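Local coordinates for protein bacteriorhodopsin (Nanosalina sp., PDB 6EYU) that pumps protons inward across the membrane as a retinal-binding xenorhodopsin of the bacteriorhodopsin-like family, at residues 16-19 with 20-24; 45-48 with 49-53; 102-105 with 106-110. All coordinates share one frame; numbering follows the deposited sequence.

Contact 1 of 3, residues 16-19 with 20-24. With LFA (eicosane), chain E; LFA (eicosane), chain F.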
loop_
_atom_site.group_PDB
_atom_site.type_symbol
_atom_site.label_atom_id
_atom_site.label_comp_id
_atom_site.label_asym_id
_atom_site.label_seq_id
_atom_site.Cartn_x
_atom_site.Cartn_y
_atom_site.Cartn_z
ATOM N N PHE A 16 -29.605 -0.639 -6.279
ATOM C CA PHE A 16 -28.924 -0.062 -5.127
ATOM C C PHE A 16 -27.443 0.132 -5.425
ATOM O O PHE A 16 -26.881 1.196 -5.166
ATOM C CB PHE A 16 -29.094 -0.965 -3.903
ATOM C CG PHE A 16 -30.509 -1.054 -3.410
ATOM C CD1 PHE A 16 -31.379 -1.999 -3.930
ATOM C CD2 PHE A 16 -30.991 -0.149 -2.479
ATOM C CE1 PHE A 16 -32.682 -2.083 -3.480
ATOM C CE2 PHE A 16 -32.294 -0.225 -2.028
ATOM C CZ PHE A 16 -33.141 -1.194 -2.527
ATOM N N ILE A 17 -26.827 -0.886 -6.016
ATOM C CA ILE A 17 -25.422 -0.813 -6.397
ATOM C C ILE A 17 -25.191 0.308 -7.406
ATOM O O ILE A 17 -24.230 1.069 -7.289
ATOM C CB ILE A 17 -24.937 -2.143 -7.001
ATOM C CG1 ILE A 17 -24.745 -3.183 -5.894
ATOM C CG2 ILE A 17 -23.636 -1.937 -7.763
ATOM C CD1 ILE A 17 -24.830 -4.614 -6.378
ATOM N N LEU A 18 -26.145 0.489 -8.315
ATOM C CA LEU A 18 -26.101 1.607 -9.249
ATOM C C LEU A 18 -26.274 2.932 -8.515
ATOM O O LEU A 18 -25.468 3.849 -8.676
ATOM C CB LEU A 18 -27.188 1.460 -10.316
ATOM C CG LEU A 18 -26.746 1.836 -11.731
ATOM C CD1 LEU A 18 -25.970 0.692 -12.365
ATOM C CD2 LEU A 18 -27.940 2.220 -12.591
ATOM N N ALA A 19 -27.368 3.053 -7.772
ATOM C CA ALA A 19 -27.666 4.282 -7.047
ATOM C C ALA A 19 -26.505 4.658 -6.134
ATOM O O ALA A 19 -26.242 5.839 -5.904
ATOM C CB ALA A 19 -28.943 4.119 -6.236
ATOM N N TYR A 20 -25.806 3.648 -5.624
ATOM C CA TYR A 20 -24.672 3.877 -4.737
ATOM C C TYR A 20 -23.498 4.476 -5.506
ATOM O O TYR A 20 -22.884 5.444 -5.060
ATOM C CB TYR A 20 -24.242 2.570 -4.068
ATOM C CG TYR A 20 -23.069 2.723 -3.125
ATOM C CD1 TYR A 20 -23.251 3.186 -1.828
ATOM C CD2 TYR A 20 -21.787 2.359 -3.515
ATOM C CE1 TYR A 20 -22.187 3.297 -0.953
ATOM C CE2 TYR A 20 -20.721 2.447 -2.641
ATOM C CZ TYR A 20 -20.926 2.922 -1.363
ATOM O OH TYR A 20 -19.864 3.027 -0.494
ATOM N N ILE A 21 -23.186 3.893 -6.660
ATOM C CA ILE A 21 -22.035 4.329 -7.443
ATOM C C ILE A 21 -22.241 5.750 -7.961
ATOM O O ILE A 21 -21.317 6.563 -7.946
ATOM C CB ILE A 21 -21.774 3.396 -8.640
ATOM C CG1 ILE A 21 -21.308 2.024 -8.153
ATOM C CG2 ILE A 21 -20.729 4.005 -9.562
ATOM C CD1 ILE A 21 -21.188 0.993 -9.255
ATOM N N ILE A 22 -23.462 6.052 -8.388
ATOM C CA ILE A 22 -23.765 7.355 -8.970
ATOM C C ILE A 22 -23.684 8.452 -7.913
ATOM O O ILE A 22 -23.120 9.518 -8.156
ATOM C CB ILE A 22 -25.169 7.377 -9.604
ATOM C CG1 ILE A 22 -25.240 6.389 -10.770
ATOM C CG2 ILE A 22 -25.511 8.779 -10.084
ATOM C CD1 ILE A 22 -26.652 6.020 -11.170
ATOM N N THR A 23 -24.206 8.164 -6.725
ATOM C CA THR A 23 -24.181 9.124 -5.626
ATOM C C THR A 23 -22.763 9.293 -5.089
ATOM O O THR A 23 -22.406 10.355 -4.579
ATOM C CB THR A 23 -25.097 8.679 -4.471
ATOM O OG1 THR A 23 -24.849 7.302 -4.161
ATOM C CG2 THR A 23 -26.559 8.859 -4.846
ATOM N N ALA A 24 -21.964 8.236 -5.194
ATOM C CA ALA A 24 -20.580 8.276 -4.737
ATOM C C ALA A 24 -19.759 9.226 -5.603
ATOM O O ALA A 24 -19.072 10.110 -5.090
ATOM C CB ALA A 24 -19.976 6.881 -4.763
HETATM C C5 LFA E . -29.708 9.387 -1.522
HETATM C C6 LFA E . -30.487 8.799 -2.696
HETATM C C7 LFA E . -30.557 7.279 -2.557
HETATM C C8 LFA E . -31.406 6.711 -3.693
HETATM C C9 LFA E . -31.465 5.186 -3.604
HETATM C C10 LFA E . -32.540 4.677 -4.565
HETATM C C11 LFA E . -32.359 3.183 -4.836
HETATM C C12 LFA E . -33.716 2.486 -4.742
HETATM C C13 LFA E . -33.802 1.335 -5.744
HETATM C C14 LFA E . -34.667 0.219 -5.157
HETATM C C15 LFA E . -35.205 -0.684 -6.267
HETATM C C16 LFA E . -35.320 -2.116 -5.743
HETATM C C17 LFA E . -36.123 -2.976 -6.721
HETATM C C18 LFA E . -35.715 -4.440 -6.562
HETATM C C19 LFA E . -36.869 -5.354 -6.968
HETATM C C20 LFA E . -37.211 -5.134 -8.440
HETATM C C7 LFA F . -28.800 11.407 -6.044
HETATM C C8 LFA F . -29.424 11.038 -7.388
HETATM C C9 LFA F . -28.894 9.678 -7.840
HETATM C C10 LFA F . -30.061 8.713 -8.044
HETATM C C11 LFA F . -29.632 7.588 -8.983
HETATM C C12 LFA F . -30.727 6.523 -9.053
HETATM C C13 LFA F . -30.258 5.378 -9.949
HETATM C C14 LFA F . -31.338 4.301 -10.038
HETATM C C15 LFA F . -30.869 3.206 -10.994
HETATM C C16 LFA F . -32.057 2.368 -11.463
HETATM C C17 LFA F . -31.590 0.936 -11.720
HETATM C C18 LFA F . -31.887 0.541 -13.165
HETATM C C19 LFA F . -31.692 -0.966 -13.324
HETATM C C20 LFA F . -30.284 -1.346 -12.872
#
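Ile17 lies alongside Ile21 one turn further along the helix, the two side chains pointing the same way with Ile17 CG2 4.1 Å from Ile21 CD1. Leu18 touches Ile22 at the same spacing on a neighbouring face, where CG of Leu18 is 4.2 Å from CD1 of Ile22. Both pairs follow the i to i+4 spacing that the backbone sets: Tyr20 N, Ile21 N and Ile22 N bond to Phe16 O, Ile17 O and Leu18 O, the last at 3.0 Å with an N-H...O angle of 163°. Ala19 O receives Thr23 N at 3.2 Å. Thr23 OG1, held between the backbone N and the carbonyl carbon (chi1 48°), comes back to 2.7 Å from Ala19 O and is also hydrogen-bonded with Gln214 OE1.

Two eicosane molecules run along the outside of these turns, consistent with a lipid-facing surface. One passes over a face of the Phe16 ring, its C13 above the ring centre, and its C14 is 3.4 Å from CZ of Phe16. The other meets Leu18, whose CD2 is 3.5 Å from C15, and extends past Ile22 to Thr23 CG2. A serine in place of Phe16 would probably leave the first alkane without the flat surface it rests on and open a gap beside Ile203.

Turned inward, Tyr20 bonds through OH to Ser55 and meets the ring of Tyr59 with planes about 35° apart; its side chain lies about 5 Å from the bound retinal. Helix 14-38 thus packs on helix 42-63 through Ile17, Leu18 and Ile21, and on helix 198-230 through Phe16 and Tyr20, with the two alkanes along Phe16, Leu18, Ala19, Ile22 and Thr23.

Contact 2 of 3, residues 45-48 with 49-53. With MUN ([(2~{S})-2,3-bis(oxidanyl)propyl] (~{E})-undec-2-enoate), chain O.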
loop_
_atom_site.group_PDB
_atom_site.type_symbol
_atom_site.label_atom_id
_atom_site.label_comp_id
_atom_site.label_asym_id
_atom_site.label_seq_id
_atom_site.Cartn_x
_atom_site.Cartn_y
_atom_site.Cartn_z
ATOM N N GLY A 45 -11.713 17.372 2.265
ATOM C CA GLY A 45 -12.299 17.149 0.949
ATOM C C GLY A 45 -11.583 16.058 0.175
ATOM O O GLY A 45 -12.220 15.179 -0.406
ATOM N N ILE A 46 -10.258 16.155 0.106
ATOM C CA ILE A 46 -9.459 15.148 -0.584
ATOM C C ILE A 46 -9.831 13.756 -0.088
ATOM O O ILE A 46 -10.169 12.874 -0.877
ATOM C CB ILE A 46 -7.952 15.361 -0.350
ATOM C CG1 ILE A 46 -7.548 16.791 -0.715
ATOM C CG2 ILE A 46 -7.146 14.360 -1.164
ATOM C CD1 ILE A 46 -7.979 17.211 -2.104
ATOM N N ILE A 47 -9.784 13.576 1.227
ATOM C CA ILE A 47 -9.877 12.252 1.825
ATOM C C ILE A 47 -11.259 11.652 1.590
ATOM O O ILE A 47 -11.384 10.484 1.222
ATOM C CB ILE A 47 -9.604 12.306 3.339
ATOM C CG1 ILE A 47 -8.111 12.521 3.597
ATOM C CG2 ILE A 47 -10.078 11.026 4.011
ATOM C CD1 ILE A 47 -7.812 13.184 4.925
ATOM N N HIS A 48 -12.288 12.485 1.709
ATOM C CA HIS A 48 -13.660 12.033 1.511
ATOM C C HIS A 48 -13.943 11.786 0.032
ATOM O O HIS A 48 -14.662 10.853 -0.324
ATOM C CB HIS A 48 -14.648 13.060 2.066
ATOM C CG HIS A 48 -14.700 13.099 3.562
ATOM N ND1 HIS A 48 -15.162 12.044 4.319
ATOM C CD2 HIS A 48 -14.321 14.056 4.442
ATOM C CE1 HIS A 48 -15.117 12.370 5.598
ATOM N NE2 HIS A 48 -14.602 13.583 5.700
ATOM N N PHE A 49 -13.325 12.589 -0.829
ATOM C CA PHE A 49 -13.362 12.336 -2.265
ATOM C C PHE A 49 -12.933 10.904 -2.563
ATOM O O PHE A 49 -13.645 10.160 -3.239
ATOM C CB PHE A 49 -12.451 13.317 -3.007
ATOM C CG PHE A 49 -12.245 12.975 -4.457
ATOM C CD1 PHE A 49 -13.204 13.302 -5.402
ATOM C CD2 PHE A 49 -11.077 12.362 -4.879
ATOM C CE1 PHE A 49 -13.014 12.998 -6.736
ATOM C CE2 PHE A 49 -10.877 12.065 -6.214
ATOM C CZ PHE A 49 -11.851 12.374 -7.143
ATOM N N PHE A 50 -11.789 10.507 -2.014
ATOM C CA PHE A 50 -11.191 9.220 -2.347
ATOM C C PHE A 50 -11.997 8.075 -1.744
ATOM O O PHE A 50 -12.085 6.994 -2.326
ATOM C CB PHE A 50 -9.748 9.158 -1.848
ATOM C CG PHE A 50 -8.744 9.671 -2.840
ATOM C CD1 PHE A 50 -8.653 9.107 -4.102
ATOM C CD2 PHE A 50 -8.000 10.805 -2.565
ATOM C CE1 PHE A 50 -7.795 9.631 -5.050
ATOM C CE2 PHE A 50 -7.137 11.332 -3.506
ATOM C CZ PHE A 50 -7.034 10.744 -4.752
ATOM N N ILE A 51 -12.593 8.320 -0.582
ATOM C CA ILE A 51 -13.406 7.307 0.083
ATOM C C ILE A 51 -14.528 6.832 -0.836
ATOM O O ILE A 51 -14.680 5.633 -1.071
ATOM C CB ILE A 51 -14.025 7.843 1.387
ATOM C CG1 ILE A 51 -12.978 7.857 2.503
ATOM C CG2 ILE A 51 -15.214 6.988 1.795
ATOM C CD1 ILE A 51 -13.336 8.763 3.662
ATOM N N VAL A 52 -15.295 7.776 -1.371
ATOM C CA VAL A 52 -16.496 7.438 -2.128
ATOM C C VAL A 52 -16.144 6.990 -3.542
ATOM O O VAL A 52 -16.791 6.103 -4.100
ATOM C CB VAL A 52 -17.470 8.629 -2.212
ATOM C CG1 VAL A 52 -18.123 8.878 -0.861
ATOM C CG2 VAL A 52 -16.752 9.875 -2.708
ATOM N N VAL A 53 -15.137 7.626 -4.130
ATOM C CA VAL A 53 -14.735 7.316 -5.497
ATOM C C VAL A 53 -14.123 5.922 -5.574
ATOM O O VAL A 53 -14.492 5.119 -6.431
ATOM C CB VAL A 53 -13.712 8.336 -6.029
ATOM C CG1 VAL A 53 -12.980 7.771 -7.236
ATOM C CG2 VAL A 53 -14.404 9.644 -6.380
HETATM C CAR MUN O . -5.308 4.757 -2.296
HETATM C CAQ MUN O . -6.117 5.789 -3.082
HETATM C CAP MUN O . -5.965 7.156 -2.416
HETATM C CAO MUN O . -5.954 6.975 -0.899
HETATM C CAN MUN O . -5.127 8.094 -0.269
HETATM C CAM MUN O . -5.154 9.315 -1.188
HETATM C CAK MUN O . -5.531 10.544 -0.365
HETATM C CAH MUN O . -4.725 10.530 0.933
HETATM C CAF MUN O . -4.288 11.953 1.281
HETATM C CAC MUN O . -4.486 12.340 2.747
HETATM C CAA MUN O . -4.105 13.777 3.104
HETATM O OAD MUN O . -4.019 14.646 2.237
HETATM O OAB MUN O . -3.893 14.001 4.429
HETATM C CAE MUN O . -2.499 14.224 4.647
HETATM C CAG MUN O . -2.299 15.614 5.253
HETATM O OAJ MUN O . -2.698 15.598 6.626
HETATM C CAI MUN O . -0.824 16.004 5.154
HETATM O OAL MUN O . -0.577 17.145 5.979
#
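Ile46 lies beside Phe50, its CG2 3.8 Å from CE2 of the ring, and the backbones of the same two residues are bonded: Phe50 N reaches Ile46 O at 3.1 Å. Gly45 O takes Phe49 N at 2.8 Å and Ile47 O takes Ile51 N at 3.1 Å, whereas the Val52 N to His48 O bond is weak at 3.3 Å. The i to i+4 ladder thus continues through this buried part of the helix.

Among the side chains the polar group is His48. Its NE2 is satisfied by Asp220 OD2, which is likely to limit the ring's rotation, with Tyr216 packed against it, while ND1 has CD1 of Ile51 3.8 Å away as an apolar neighbour. The Phe50 ring is covered on both faces, by CAP of the monoacylglycerol 3.7 Å above its plane and by Phe49 CD2 over the centre of the opposite face.

Helix 42-63 is surrounded here. Val52 and Phe49 pack on helix 14-38, His48 and Val52 on helix 198-230, and Ile47 and Ile51 on helix 72-93; Ile46, Phe49 and Phe50 also touch Ala106, Leu136 and Gly109 of a neighbouring subunit.

Contact 3 of 3, residues 102-105 with 106-110. With MUN ([(2~{S})-2,3-bis(oxidanyl)propyl] (~{E})-undec-2-enoate), chain N.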
loop_
_atom_site.group_PDB
_atom_site.type_symbol
_atom_site.label_atom_id
_atom_site.label_comp_id
_atom_site.label_asym_id
_atom_site.label_seq_id
_atom_site.Cartn_x
_atom_site.Cartn_y
_atom_site.Cartn_z
ATOM N N ASP A 102 1.280 8.105 15.630
ATOM C CA ASP A 102 1.441 6.674 15.861
ATOM C C ASP A 102 0.098 6.021 16.169
ATOM O O ASP A 102 -0.187 4.918 15.699
ATOM C CB ASP A 102 2.423 6.420 17.007
ATOM C CG ASP A 102 2.144 7.286 18.220
ATOM O OD1 ASP A 102 1.509 8.349 18.057
ATOM O OD2 ASP A 102 2.659 6.963 19.310
ATOM N N LEU A 103 -0.766 6.755 16.862
ATOM C CA LEU A 103 -2.150 6.333 17.051
ATOM C C LEU A 103 -2.908 6.356 15.728
ATOM O O LEU A 103 -3.725 5.477 15.455
ATOM C CB LEU A 103 -2.846 7.239 18.068
ATOM C CG LEU A 103 -2.208 7.264 19.458
ATOM C CD1 LEU A 103 -3.024 8.126 20.410
ATOM C CD2 LEU A 103 -2.058 5.852 20.001
ATOM N N LEU A 104 -2.610 7.349 14.897
ATOM C CA LEU A 104 -3.165 7.413 13.550
ATOM C C LEU A 104 -2.730 6.197 12.738
ATOM O O LEU A 104 -3.535 5.588 12.034
ATOM C CB LEU A 104 -2.708 8.693 12.847
ATOM C CG LEU A 104 -3.801 9.714 12.516
ATOM C CD1 LEU A 104 -3.433 10.490 11.260
ATOM C CD2 LEU A 104 -5.153 9.039 12.352
ATOM N N GLY A 105 -1.450 5.856 12.836
ATOM C CA GLY A 105 -0.926 4.650 12.206
ATOM C C GLY A 105 -1.567 3.392 12.759
ATOM O O GLY A 105 -1.949 2.497 12.004
ATOM N N ALA A 106 -1.669 3.316 14.082
ATOM C CA ALA A 106 -2.314 2.184 14.736
ATOM C C ALA A 106 -3.776 2.083 14.316
ATOM O O ALA A 106 -4.267 1.002 13.993
ATOM C CB ALA A 106 -2.206 2.318 16.246
ATOM N N LEU A 107 -4.468 3.219 14.321
ATOM C CA LEU A 107 -5.863 3.268 13.900
ATOM C C LEU A 107 -6.018 2.732 12.481
ATOM O O LEU A 107 -6.855 1.868 12.222
ATOM C CB LEU A 107 -6.390 4.704 13.975
ATOM C CG LEU A 107 -7.903 4.870 13.817
ATOM C CD1 LEU A 107 -8.651 3.901 14.719
ATOM C CD2 LEU A 107 -8.315 6.305 14.110
ATOM N N LEU A 108 -5.202 3.245 11.566
ATOM C CA LEU A 108 -5.315 2.886 10.157
ATOM C C LEU A 108 -4.906 1.435 9.934
ATOM O O LEU A 108 -5.516 0.724 9.136
ATOM C CB LEU A 108 -4.446 3.809 9.301
ATOM C CG LEU A 108 -5.190 4.990 8.675
ATOM C CD1 LEU A 108 -5.556 6.009 9.742
ATOM C CD2 LEU A 108 -4.360 5.632 7.574
ATOM N N GLY A 109 -3.881 0.997 10.657
ATOM C CA GLY A 109 -3.318 -0.333 10.461
ATOM C C GLY A 109 -4.238 -1.422 10.976
ATOM O O GLY A 109 -4.408 -2.459 10.334
ATOM N N ALA A 110 -4.851 -1.175 12.128
ATOM C CA ALA A 110 -5.838 -2.094 12.682
ATOM C C ALA A 110 -6.998 -2.282 11.710
ATOM O O ALA A 110 -7.447 -3.404 11.475
ATOM C CB ALA A 110 -6.349 -1.575 14.018
HETATM C CAR MUN N . -1.089 -4.020 8.536
HETATM C CAQ MUN N . -0.188 -2.797 8.375
HETATM C CAP MUN N . -0.195 -2.003 9.680
HETATM C CAO MUN N . 0.854 -0.897 9.615
HETATM C CAN MUN N . 0.588 0.088 10.750
HETATM C CAM MUN N . 1.908 0.452 11.423
HETATM C CAK MUN N . 1.989 1.972 11.549
HETATM C CAH MUN N . 2.455 2.338 12.956
HETATM C CAF MUN N . 3.733 3.169 12.852
HETATM C CAC MUN N . 3.734 4.468 13.665
HETATM C CAA MUN N . 4.537 5.627 13.063
HETATM O OAD MUN N . 5.312 5.434 12.128
HETATM O OAB MUN N . 4.531 6.770 13.805
HETATM C CAE MUN N . 5.555 7.637 13.310
HETATM C CAG MUN N . 5.560 8.941 14.109
HETATM O OAJ MUN N . 4.929 8.728 15.376
HETATM C CAI MUN N . 7.004 9.394 14.326
HETATM O OAL MUN N . 7.036 10.428 15.314
#
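Leu104 and Leu108 lie side by side, pointing the same way one turn apart, with CD2 of Leu104 4.0 Å from CD1 of Leu108. The same CD1 also passes over the backbone of the preceding turn, 3.1 Å from Leu104 O. On another face of the helix Gly105 and Gly109 follow each other at the same spacing and are joined through Gly109 N and Gly105 O at 2.8 Å.

These two glycines offer bare backbone to the chain of a monoacylglycerol, which runs along them: CAP of the lipid is 3.6 Å from Gly109 CA, and CAN is 3.7 Å from Gly105 O. A side-chain carbon built on Gly109 would collide with CAN, and one on Gly105 with CAH, so the lipid could probably not lie this close if either residue carried a side chain. The lipid's glycerol end lies beside Asp102, with OAJ 3.7 Å from Asp102 N, a distance of plain contact. A chi1 of 47° sets Asp102 CG between the backbone N and the carbonyl carbon, and from there OD2 forms a salt bridge with Arg100 NH1.

What positions this first shell is the regular helix beneath it. Ala106 N, Leu107 N and Leu108 N bond to Asp102 O, Leu103 O and Leu104 O, with N-H...O angles near 160°; the Leu107 bond measures 2.6 Å between N and Leu103 O.

Within its own subunit, helix 101-124 packs on helix 72-93 through Leu104 and Leu107, on helix 147-152 through Leu103, Leu104 and Leu107, and on helix 128-145 through Leu107 and Ala110. Its other flank belongs to the assembly, where Asp102, Ala106 and Ala110 rest on Lys43, Ile46 and Phe50 of a neighbouring subunit.

All three contacts are short pieces of one helix, about two and a half turns each. Contact 2 is the deepest, its centre 11 Å from that of the chain against 15 Å for the others; it sets a His48-Asp220 bond amid buried aromatics. Contact 1, partly exposed, turns an alkane-lined face outward and keeps Thr23 on its backbone. Contact 3, fully buried, pairs a glycine path for lipid with the Asp102-Arg100 salt bridge. Contacts 1 and 2 touch, Ala24 O lying 3.3 Å from Val52 CG2, whereas 1 and 3 lie on opposite sides of the chain's centre. Contacts 2 and 3 meet only between subunits, isoleucine and aromatic surface facing small residues.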